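Protein argonaute (Methanocaldococcus jannaschii, PDB 5G5S) uses short single-stranded DNA guides to bind complementary target DNA and slice it, and may defend the cell against invading genetic elements. Local coordinates at residues Ile368-Met382 with Trp463-Thr475. Residues are numbered along the deposited sequence; the frame is centred on the assembly and turned at random.
Sequences IKDELKAIKDKVNKM and WENWRKDDKGYMT
Trp-463 lays its indole against helix 372-382 and is gripped from several directions. Ile-375 sets CG1 over the centre of one face, 3.6 Å from the centroid of the six-membered ring, while Arg-467 CB of the indole's own segment lies against the opposite face near the rim. Lys-378 CG meets the edge at CH2, and Ala-374 CB approaches CZ2 at 3.6 Å. Three residues on from Trp-463, Trp-466 continues the packing: one face carries Lys-378 CD, 3.8 Å from the five-membered ring centroid, and Met-382 SD lies obliquely beside CZ2 in a Met-aromatic contact. A nearly straight bond in the ring plane, 2.9 Å from Trp-466 NE1 to Thr-475 OG1, restrains the rotation of the indole; the hydroxyl is also bonded to Tyr-337. Bent at chi2 (-96°), the lysine chain runs alongside this indole the opposite way and delivers NZ to Asp-469 O at 3.1 Å, with a weaker bond to Trp-466 O and an off-centre cation-pi contact with that residue's five-membered ring.

The solvent side is looser. There Glu-371, at the N-cap position of its helix, turns OE2 to Trp-463 NE1 for a weak hydrogen bond, bent to an N-H...O angle of 139°, and the same oxygen forms a salt bridge with exposed Arg-467 NH1 at 3.2 Å, the carboxylate and guanidinium planes 53° apart. Deeper in, Ile-433 touches Ile-368 and both indoles. Helix 372-390 and the helix-loop-helix segment 463-475 pack together beside the four-stranded parallel sheet, the alpha/beta architecture of the Argonaute Mid domain, which binds the guide's phosphorylated 5' end.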
loop_
_atom_site.group_PDB
_atom_site.type_symbol
_atom_site.label_atom_id
_atom_site.label_comp_id
_atom_site.label_asym_id
_atom_site.label_seq_id
_atom_site.Cartn_x
_atom_site.Cartn_y
_atom_site.Cartn_z
ATOM N N ILE A 368 -2.587 -31.417 -10.742
ATOM C CA ILE A 368 -2.233 -32.105 -9.490
ATOM C C ILE A 368 -3.166 -33.293 -9.126
ATOM O O ILE A 368 -3.140 -33.769 -7.987
ATOM C CB ILE A 368 -1.963 -31.121 -8.310
ATOM C CG1 ILE A 368 -3.163 -30.175 -8.049
ATOM C CG2 ILE A 368 -0.656 -30.344 -8.533
ATOM C CD1 ILE A 368 -3.265 -29.604 -6.656
ATOM N N LYS A 369 -3.934 -33.798 -10.119
ATOM C CA LYS A 369 -4.905 -34.896 -9.997
ATOM C C LYS A 369 -4.375 -36.219 -9.427
ATOM O O LYS A 369 -5.170 -36.991 -8.886
ATOM C CB LYS A 369 -5.612 -35.150 -11.340
ATOM N N ASP A 370 -3.058 -36.496 -9.562
ATOM C CA ASP A 370 -2.427 -37.740 -9.082
ATOM C C ASP A 370 -2.467 -37.857 -7.562
ATOM O O ASP A 370 -2.564 -38.968 -7.034
ATOM C CB ASP A 370 -0.962 -37.856 -9.548
ATOM C CG ASP A 370 -0.645 -37.202 -10.876
ATOM O OD1 ASP A 370 -0.579 -35.945 -10.919
ATOM O OD2 ASP A 370 -0.421 -37.942 -11.864
ATOM N N GLU A 371 -2.383 -36.710 -6.867
ATOM C CA GLU A 371 -2.362 -36.627 -5.407
ATOM C C GLU A 371 -3.750 -36.450 -4.763
ATOM O O GLU A 371 -3.829 -35.991 -3.621
ATOM C CB GLU A 371 -1.377 -35.535 -4.953
ATOM C CG GLU A 371 0.075 -35.845 -5.270
ATOM C CD GLU A 371 0.946 -34.611 -5.370
ATOM O OE1 GLU A 371 1.020 -34.025 -6.473
ATOM O OE2 GLU A 371 1.534 -34.213 -4.338
ATOM N N LEU A 372 -4.832 -36.873 -5.466
ATOM C CA LEU A 372 -6.224 -36.795 -4.992
ATOM C C LEU A 372 -6.436 -37.403 -3.595
ATOM O O LEU A 372 -7.140 -36.802 -2.779
ATOM C CB LEU A 372 -7.203 -37.400 -6.023
ATOM C CG LEU A 372 -8.711 -37.323 -5.702
ATOM C CD1 LEU A 372 -9.208 -35.871 -5.611
ATOM C CD2 LEU A 372 -9.521 -38.095 -6.714
ATOM N N LYS A 373 -5.806 -38.572 -3.322
ATOM C CA LYS A 373 -5.854 -39.282 -2.037
ATOM C C LYS A 373 -5.311 -38.403 -0.893
ATOM O O LYS A 373 -5.971 -38.276 0.142
ATOM C CB LYS A 373 -5.100 -40.633 -2.137
ATOM C CG LYS A 373 -4.605 -41.240 -0.815
ATOM C CD LYS A 373 -5.710 -41.878 0.018
ATOM C CE LYS A 373 -5.206 -42.275 1.381
ATOM N NZ LYS A 373 -6.313 -42.724 2.264
ATOM N N ALA A 374 -4.125 -37.785 -1.096
ATOM C CA ALA A 374 -3.487 -36.905 -0.116
ATOM C C ALA A 374 -4.238 -35.576 0.031
ATOM O O ALA A 374 -4.300 -35.039 1.139
ATOM C CB ALA A 374 -2.032 -36.666 -0.494
ATOM N N ILE A 375 -4.816 -35.057 -1.081
ATOM C CA ILE A 375 -5.603 -33.815 -1.124
ATOM C C ILE A 375 -6.898 -33.994 -0.320
ATOM O O ILE A 375 -7.184 -33.170 0.548
ATOM C CB ILE A 375 -5.851 -33.345 -2.594
ATOM C CG1 ILE A 375 -4.563 -32.763 -3.215
ATOM C CG2 ILE A 375 -7.016 -32.337 -2.698
ATOM C CD1 ILE A 375 -4.469 -32.857 -4.758
ATOM N N LYS A 376 -7.654 -35.086 -0.595
ATOM C CA LYS A 376 -8.915 -35.428 0.069
ATOM C C LYS A 376 -8.736 -35.565 1.579
ATOM O O LYS A 376 -9.430 -34.878 2.330
ATOM C CB LYS A 376 -9.532 -36.707 -0.530
ATOM N N ASP A 377 -7.758 -36.397 2.009
ATOM C CA ASP A 377 -7.416 -36.650 3.412
ATOM C C ASP A 377 -6.947 -35.399 4.190
ATOM O O ASP A 377 -7.018 -35.397 5.418
ATOM C CB ASP A 377 -6.400 -37.805 3.522
ATOM C CG ASP A 377 -6.942 -39.187 3.167
ATOM O OD1 ASP A 377 -7.815 -39.276 2.267
ATOM O OD2 ASP A 377 -6.464 -40.183 3.756
ATOM N N LYS A 378 -6.503 -34.336 3.481
ATOM C CA LYS A 378 -6.061 -33.069 4.071
ATOM C C LYS A 378 -7.235 -32.098 4.273
ATOM O O LYS A 378 -7.315 -31.449 5.317
ATOM C CB LYS A 378 -4.961 -32.417 3.217
ATOM C CG LYS A 378 -3.562 -32.587 3.787
ATOM C CD LYS A 378 -3.121 -31.375 4.606
ATOM C CE LYS A 378 -1.803 -31.649 5.283
ATOM N NZ LYS A 378 -1.448 -30.583 6.249
ATOM N N VAL A 379 -8.128 -31.993 3.263
ATOM C CA VAL A 379 -9.341 -31.162 3.259
ATOM C C VAL A 379 -10.355 -31.739 4.290
ATOM O O VAL A 379 -10.988 -30.973 5.015
ATOM C CB VAL A 379 -9.936 -31.072 1.818
ATOM C CG1 VAL A 379 -11.309 -30.406 1.793
ATOM C CG2 VAL A 379 -8.981 -30.367 0.863
ATOM N N ASN A 380 -10.474 -33.088 4.361
ATOM C CA ASN A 380 -11.372 -33.784 5.290
ATOM C C ASN A 380 -10.929 -33.653 6.753
ATOM O O ASN A 380 -11.717 -33.175 7.570
ATOM C CB ASN A 380 -11.578 -35.250 4.892
ATOM C CG ASN A 380 -12.342 -35.455 3.598
ATOM O OD1 ASN A 380 -13.133 -34.611 3.159
ATOM N ND2 ASN A 380 -12.137 -36.601 2.963
ATOM N N LYS A 381 -9.664 -34.027 7.073
ATOM C CA LYS A 381 -9.093 -33.935 8.425
ATOM C C LYS A 381 -9.145 -32.518 8.993
ATOM O O LYS A 381 -9.272 -32.362 10.203
ATOM C CB LYS A 381 -7.656 -34.473 8.467
ATOM N N MET A 382 -9.062 -31.491 8.132
ATOM C CA MET A 382 -9.144 -30.099 8.567
ATOM C C MET A 382 -10.597 -29.681 8.842
ATOM O O MET A 382 -10.879 -29.127 9.906
ATOM C CB MET A 382 -8.485 -29.155 7.549
ATOM C CG MET A 382 -8.804 -27.682 7.810
ATOM S SD MET A 382 -8.313 -26.534 6.519
ATOM C CE MET A 382 -9.392 -27.019 5.214
ATOM N N TRP A 463 -0.726 -26.562 -3.054
ATOM C CA TRP A 463 -0.644 -27.942 -2.575
ATOM C C TRP A 463 0.741 -28.380 -2.114
ATOM O O TRP A 463 0.844 -29.035 -1.075
ATOM C CB TRP A 463 -1.242 -28.943 -3.576
ATOM C CG TRP A 463 -1.160 -30.369 -3.111
ATOM C CD1 TRP A 463 -0.454 -31.380 -3.694
ATOM C CD2 TRP A 463 -1.688 -30.902 -1.888
ATOM N NE1 TRP A 463 -0.556 -32.525 -2.940
ATOM C CE2 TRP A 463 -1.301 -32.258 -1.821
ATOM C CE3 TRP A 463 -2.471 -30.367 -0.847
ATOM C CZ2 TRP A 463 -1.683 -33.092 -0.766
ATOM C CZ3 TRP A 463 -2.840 -31.192 0.202
ATOM C CH2 TRP A 463 -2.442 -32.535 0.239
ATOM N N GLU A 464 1.797 -28.016 -2.877
ATOM C CA GLU A 464 3.194 -28.350 -2.563
ATOM C C GLU A 464 3.556 -27.936 -1.133
ATOM O O GLU A 464 4.132 -28.735 -0.392
ATOM C CB GLU A 464 4.172 -27.715 -3.575
ATOM C CG GLU A 464 4.110 -28.309 -4.975
ATOM C CD GLU A 464 3.407 -27.449 -6.010
ATOM O OE1 GLU A 464 2.278 -26.979 -5.735
ATOM O OE2 GLU A 464 3.978 -27.265 -7.109
ATOM N N ASN A 465 3.156 -26.719 -0.738
ATOM C CA ASN A 465 3.394 -26.180 0.597
ATOM C C ASN A 465 2.522 -26.847 1.674
ATOM O O ASN A 465 3.038 -27.168 2.749
ATOM C CB ASN A 465 3.223 -24.661 0.599
ATOM C CG ASN A 465 4.254 -23.915 -0.218
ATOM O OD1 ASN A 465 5.465 -24.196 -0.171
ATOM N ND2 ASN A 465 3.791 -22.917 -0.963
ATOM N N TRP A 466 1.216 -27.071 1.387
ATOM C CA TRP A 466 0.283 -27.699 2.329
ATOM C C TRP A 466 0.593 -29.169 2.619
ATOM O O TRP A 466 0.346 -29.619 3.737
ATOM C CB TRP A 466 -1.176 -27.527 1.871
ATOM C CG TRP A 466 -2.198 -27.583 2.976
ATOM C CD1 TRP A 466 -1.982 -27.392 4.311
ATOM C CD2 TRP A 466 -3.610 -27.804 2.826
ATOM N NE1 TRP A 466 -3.165 -27.515 5.005
ATOM C CE2 TRP A 466 -4.181 -27.761 4.118
ATOM C CE3 TRP A 466 -4.446 -28.063 1.727
ATOM C CZ2 TRP A 466 -5.547 -27.966 4.340
ATOM C CZ3 TRP A 466 -5.801 -28.260 1.948
ATOM C CH2 TRP A 466 -6.338 -28.213 3.242
ATOM N N ARG A 467 1.134 -29.911 1.624
ATOM C CA ARG A 467 1.505 -31.327 1.740
ATOM C C ARG A 467 2.624 -31.533 2.778
ATOM O O ARG A 467 2.588 -32.509 3.528
ATOM C CB ARG A 467 1.918 -31.878 0.364
ATOM C CG ARG A 467 2.092 -33.402 0.299
ATOM C CD ARG A 467 2.543 -33.902 -1.068
ATOM N NE ARG A 467 3.880 -33.420 -1.430
ATOM C CZ ARG A 467 4.118 -32.438 -2.295
ATOM N NH1 ARG A 467 3.113 -31.826 -2.909
ATOM N NH2 ARG A 467 5.362 -32.059 -2.550
ATOM N N LYS A 468 3.587 -30.594 2.831
ATOM C CA LYS A 468 4.730 -30.594 3.751
ATOM C C LYS A 468 4.397 -30.049 5.156
ATOM O O LYS A 468 5.245 -30.130 6.047
ATOM C CB LYS A 468 5.903 -29.806 3.138
ATOM N N ASP A 469 3.181 -29.492 5.352
ATOM C CA ASP A 469 2.727 -28.921 6.625
ATOM C C ASP A 469 2.382 -30.016 7.654
ATOM O O ASP A 469 1.213 -30.380 7.826
ATOM C CB ASP A 469 1.553 -27.948 6.385
ATOM C CG ASP A 469 0.991 -27.285 7.627
ATOM O OD1 ASP A 469 1.770 -26.630 8.355
ATOM O OD2 ASP A 469 -0.238 -27.385 7.847
ATOM N N ASP A 470 3.422 -30.543 8.330
ATOM C CA ASP A 470 3.300 -31.592 9.352
ATOM C C ASP A 470 2.998 -31.016 10.750
ATOM O O ASP A 470 2.602 -31.771 11.644
ATOM C CB ASP A 470 4.583 -32.446 9.410
ATOM C CG ASP A 470 4.971 -33.114 8.106
ATOM O OD1 ASP A 470 4.346 -34.144 7.756
ATOM O OD2 ASP A 470 5.938 -32.646 7.467
ATOM N N LYS A 471 3.194 -29.688 10.934
ATOM C CA LYS A 471 2.994 -28.992 12.209
ATOM C C LYS A 471 1.632 -28.292 12.357
ATOM O O LYS A 471 1.304 -27.817 13.447
ATOM C CB LYS A 471 4.146 -28.009 12.453
ATOM N N GLY A 472 0.857 -28.247 11.275
ATOM C CA GLY A 472 -0.459 -27.614 11.245
ATOM C C GLY A 472 -0.444 -26.101 11.094
ATOM O O GLY A 472 -1.488 -25.458 11.228
ATOM N N TYR A 473 0.750 -25.535 10.802
ATOM C CA TYR A 473 1.060 -24.112 10.624
ATOM C C TYR A 473 0.243 -23.464 9.495
ATOM O O TYR A 473 -0.403 -22.441 9.728
ATOM C CB TYR A 473 2.582 -23.936 10.400
ATOM C CG TYR A 473 3.056 -22.503 10.280
ATOM C CD1 TYR A 473 3.462 -21.785 11.403
ATOM C CD2 TYR A 473 3.154 -21.881 9.037
ATOM C CE1 TYR A 473 3.910 -20.469 11.299
ATOM C CE2 TYR A 473 3.605 -20.565 8.920
ATOM C CZ TYR A 473 3.972 -19.859 10.055
ATOM O OH TYR A 473 4.402 -18.560 9.944
ATOM N N MET A 474 0.283 -24.049 8.285
ATOM C CA MET A 474 -0.449 -23.564 7.118
ATOM C C MET A 474 -1.952 -23.729 7.278
ATOM O O MET A 474 -2.702 -22.882 6.792
ATOM C CB MET A 474 0.022 -24.274 5.857
ATOM C CG MET A 474 -0.318 -23.531 4.589
ATOM S SD MET A 474 0.747 -24.033 3.228
ATOM C CE MET A 474 2.391 -23.546 3.907
ATOM N N THR A 475 -2.396 -24.819 7.946
ATOM C CA THR A 475 -3.812 -25.081 8.207
ATOM C C THR A 475 -4.380 -23.959 9.079
ATOM O O THR A 475 -5.445 -23.423 8.765
ATOM C CB THR A 475 -4.004 -26.478 8.795
ATOM O OG1 THR A 475 -3.492 -27.436 7.872
ATOM C CG2 THR A 475 -5.461 -26.789 9.083
#